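Local coordinates for protein fatty acid synthase 1, isoform A (Drosophila melanogaster, PDB 6FN6) that probably builds long-chain saturated fatty acids as a multifunctional NADPH-dependent enzyme, of which this chain holds the dehydratase, enoylreductase and ketoreductase region, at residues A282-L287 / A320-Q325. Numbering follows the deposited sequence.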
ATOM      1  N   ALA A 282      60.150  17.387 -24.407  1.00 38.87           N
ATOM      2  CA  ALA A 282      61.583  17.129 -24.352  1.00 37.21           C
ATOM      3  C   ALA A 282      62.260  18.170 -23.470  1.00 36.86           C
ATOM      4  O   ALA A 282      63.113  17.843 -22.645  1.00 36.02           O
ATOM      5  CB  ALA A 282      62.184  17.137 -25.750  1.00 38.17           C
ATOM      6  N   ARG A 283      61.862  19.427 -23.644  1.00 49.41           N
ATOM      7  CA  ARG A 283      62.403  20.524 -22.851  1.00 49.62           C
ATOM      8  C   ARG A 283      62.090  20.349 -21.369  1.00 46.70           C
ATOM      9  O   ARG A 283      62.960  20.531 -20.519  1.00 46.96           O
ATOM     10  CB  ARG A 283      61.853  21.858 -23.353  1.00 50.31           C
ATOM     11  CG  ARG A 283      62.511  23.083 -22.740  1.00 51.48           C
ATOM     12  CD  ARG A 283      62.223  24.327 -23.564  1.00 55.32           C
ATOM     13  NE  ARG A 283      62.653  25.550 -22.891  1.00 57.35           N
ATOM     14  CZ  ARG A 283      61.921  26.203 -21.995  1.00 59.51           C
ATOM     15  NH1 ARG A 283      60.721  25.748 -21.651  1.00 59.52           N
ATOM     16  NH2 ARG A 283      62.386  27.309 -21.434  1.00 61.28           N
ATOM     17  N   LEU A 284      60.842  20.015 -21.063  1.00 41.93           N
ATOM     18  CA  LEU A 284      60.431  19.801 -19.682  1.00 37.21           C
ATOM     19  C   LEU A 284      61.266  18.700 -19.033  1.00 35.61           C
ATOM     20  O   LEU A 284      61.672  18.823 -17.878  1.00 36.13           O
ATOM     21  CB  LEU A 284      58.942  19.457 -19.608  1.00 37.56           C
ATOM     22  CG  LEU A 284      57.967  20.597 -19.929  1.00 39.98           C
ATOM     23  CD1 LEU A 284      56.535  20.110 -19.801  1.00 41.11           C
ATOM     24  CD2 LEU A 284      58.190  21.817 -19.042  1.00 41.16           C
ATOM     25  N   HIS A 285      61.512  17.623 -19.773  1.00 38.09           N
ATOM     26  CA  HIS A 285      62.359  16.536 -19.287  1.00 43.70           C
ATOM     27  C   HIS A 285      63.789  17.016 -19.029  1.00 38.89           C
ATOM     28  O   HIS A 285      64.409  16.648 -18.031  1.00 34.55           O
ATOM     29  CB  HIS A 285      62.366  15.374 -20.282  1.00 50.48           C
ATOM     30  CG  HIS A 285      61.138  14.524 -20.230  1.00 53.56           C
ATOM     31  ND1 HIS A 285      60.298  14.491 -19.131  1.00 53.17           N
ATOM     32  CD2 HIS A 285      60.596  13.676 -21.132  1.00 55.55           C
ATOM     33  CE1 HIS A 285      59.303  13.661 -19.364  1.00 53.39           C
ATOM     34  NE2 HIS A 285      59.458  13.149 -20.577  1.00 54.80           N
ATOM     35  N   ALA A 286      64.310  17.834 -19.936  1.00 41.06           N
ATOM     36  CA  ALA A 286      65.647  18.387 -19.776  1.00 43.48           C
ATOM     37  C   ALA A 286      65.742  19.138 -18.450  1.00 41.69           C
ATOM     38  O   ALA A 286      66.716  18.987 -17.710  1.00 41.32           O
ATOM     39  CB  ALA A 286      65.991  19.304 -20.943  1.00 44.36           C
ATOM     40  N   LEU A 287      64.727  19.942 -18.153  1.00 42.99           N
ATOM     41  CA  LEU A 287      64.676  20.679 -16.894  1.00 42.02           C
ATOM     42  C   LEU A 287      64.537  19.728 -15.710  1.00 39.21           C
ATOM     43  O   LEU A 287      65.122  19.952 -14.651  1.00 39.56           O
ATOM     44  CB  LEU A 287      63.516  21.679 -16.894  1.00 42.65           C
ATOM     45  CG  LEU A 287      63.621  22.850 -17.873  1.00 44.78           C
ATOM     46  CD1 LEU A 287      62.259  23.470 -18.108  1.00 46.83           C
ATOM     47  CD2 LEU A 287      64.597  23.891 -17.351  1.00 45.59           C
ATOM     48  N   ALA A 320      59.677  29.027 -13.973  1.00 48.27           N
ATOM     49  CA  ALA A 320      59.773  29.031 -12.514  1.00 48.69           C
ATOM     50  C   ALA A 320      58.810  28.050 -11.840  1.00 48.80           C
ATOM     51  O   ALA A 320      59.213  27.277 -10.967  1.00 41.98           O
ATOM     52  CB  ALA A 320      59.525  30.435 -11.984  1.00 51.05           C
ATOM     53  N   ASN A 321      57.543  28.081 -12.244  1.00 57.76           N
ATOM     54  CA  ASN A 321      56.532  27.216 -11.643  1.00 61.07           C
ATOM     55  C   ASN A 321      56.922  25.752 -11.788  1.00 57.76           C
ATOM     56  O   ASN A 321      56.839  24.981 -10.832  1.00 54.25           O
ATOM     57  CB  ASN A 321      55.162  27.457 -12.282  1.00 65.92           C
ATOM     58  CG  ASN A 321      54.499  28.725 -11.780  1.00 70.81           C
ATOM     59  OD1 ASN A 321      54.957  29.341 -10.817  1.00 70.38           O
ATOM     60  ND2 ASN A 321      53.405  29.117 -12.426  1.00 73.87           N
ATOM     61  N   ARG A 322      57.338  25.370 -12.991  1.00 64.36           N
ATOM     62  CA  ARG A 322      57.724  23.991 -13.263  1.00 65.74           C
ATOM     63  C   ARG A 322      58.902  23.568 -12.391  1.00 58.58           C
ATOM     64  O   ARG A 322      58.931  22.450 -11.880  1.00 57.68           O
ATOM     65  CB  ARG A 322      58.072  23.813 -14.742  1.00 73.99           C
ATOM     66  CG  ARG A 322      58.423  22.382 -15.137  1.00 79.98           C
ATOM     67  CD  ARG A 322      57.243  21.432 -14.984  1.00 85.52           C
ATOM     68  NE  ARG A 322      56.129  21.788 -15.859  1.00 94.28           N
ATOM     69  CZ  ARG A 322      54.929  21.218 -15.812  1.00100.71           C
ATOM     70  NH1 ARG A 322      54.675  20.262 -14.929  1.00 98.82           N
ATOM     71  NH2 ARG A 322      53.978  21.608 -16.650  1.00107.61           N
ATOM     72  N   LEU A 323      59.872  24.460 -12.226  1.00 50.14           N
ATOM     73  CA  LEU A 323      61.042  24.157 -11.411  1.00 42.93           C
ATOM     74  C   LEU A 323      60.636  23.907  -9.964  1.00 43.22           C
ATOM     75  O   LEU A 323      61.008  22.894  -9.377  1.00 38.94           O
ATOM     76  CB  LEU A 323      62.065  25.290 -11.483  1.00 43.51           C
ATOM     77  CG  LEU A 323      62.605  25.643 -12.870  1.00 43.98           C
ATOM     78  CD1 LEU A 323      63.648  26.742 -12.760  1.00 44.12           C
ATOM     79  CD2 LEU A 323      63.183  24.419 -13.572  1.00 41.57           C
ATOM     80  N   LEU A 324      59.871  24.829  -9.392  1.00 48.76           N
ATOM     81  CA  LEU A 324      59.417  24.679  -8.016  1.00 55.18           C
ATOM     82  C   LEU A 324      58.576  23.413  -7.874  1.00 53.18           C
ATOM     83  O   LEU A 324      58.588  22.758  -6.832  1.00 48.81           O
ATOM     84  CB  LEU A 324      58.613  25.903  -7.575  1.00 62.33           C
ATOM     85  CG  LEU A 324      58.066  25.870  -6.145  1.00 66.67           C
ATOM     86  CD1 LEU A 324      59.183  25.687  -5.123  1.00 66.82           C
ATOM     87  CD2 LEU A 324      57.269  27.133  -5.848  1.00 69.13           C
ATOM     88  N   GLN A 325      57.851  23.073  -8.933  1.00 66.41           N
ATOM     89  CA  GLN A 325      57.002  21.890  -8.925  1.00 65.66           C
ATOM     90  C   GLN A 325      57.845  20.616  -8.878  1.00 60.83           C
ATOM     91  O   GLN A 325      57.484  19.647  -8.209  1.00 58.58           O
ATOM     92  CB  GLN A 325      56.088  21.885 -10.150  1.00 67.56           C
ATOM     93  CG  GLN A 325      54.914  20.933 -10.034  1.00 71.19           C
ATOM     94  CD  GLN A 325      53.990  20.999 -11.231  1.00 75.57           C
ATOM     95  OE1 GLN A 325      53.755  22.070 -11.793  1.00 79.44           O
ATOM     96  NE2 GLN A 325      53.463  19.849 -11.634  1.00 75.06           N
TER
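L284 meets R322 where helix 279-296 passes helix 320-329, its methyls set against the folded arginine chain. CD2 of L284 touches the aliphatic part at R322 CG (4.0 Å) and also R322 NE (3.8 Å), while CD1 of L284 lies over one face of the guanidinium. CG of R322 stands anti to the backbone N (chi1 -177°), and the chain then bends at both chi2 (65°) and chi3 (63°); the two bends curl it and turn its CG-to-NE flank to the leucine, which it crosses at about a right angle. One turn further on, L287 points at the second helix and meets L323 methyl to methyl, CD2 of L287 lying 4.1 Å from CD2 of L323. These two buried leucines cross at a similar angle. Apart from the arginine head, on the partly exposed side, the contact is apolar. Both helices rest on strand 374-380, L287 on F378 and L323 on F376, while R283 forms a salt bridge with E407. The second helix, following strand 303-309, also packs through A320 and L324 on strand 334-341, within a sheet whose strand order matches the class I methyltransferase fold, consistent with the pseudo-methyltransferase domain of animal fatty acid synthases.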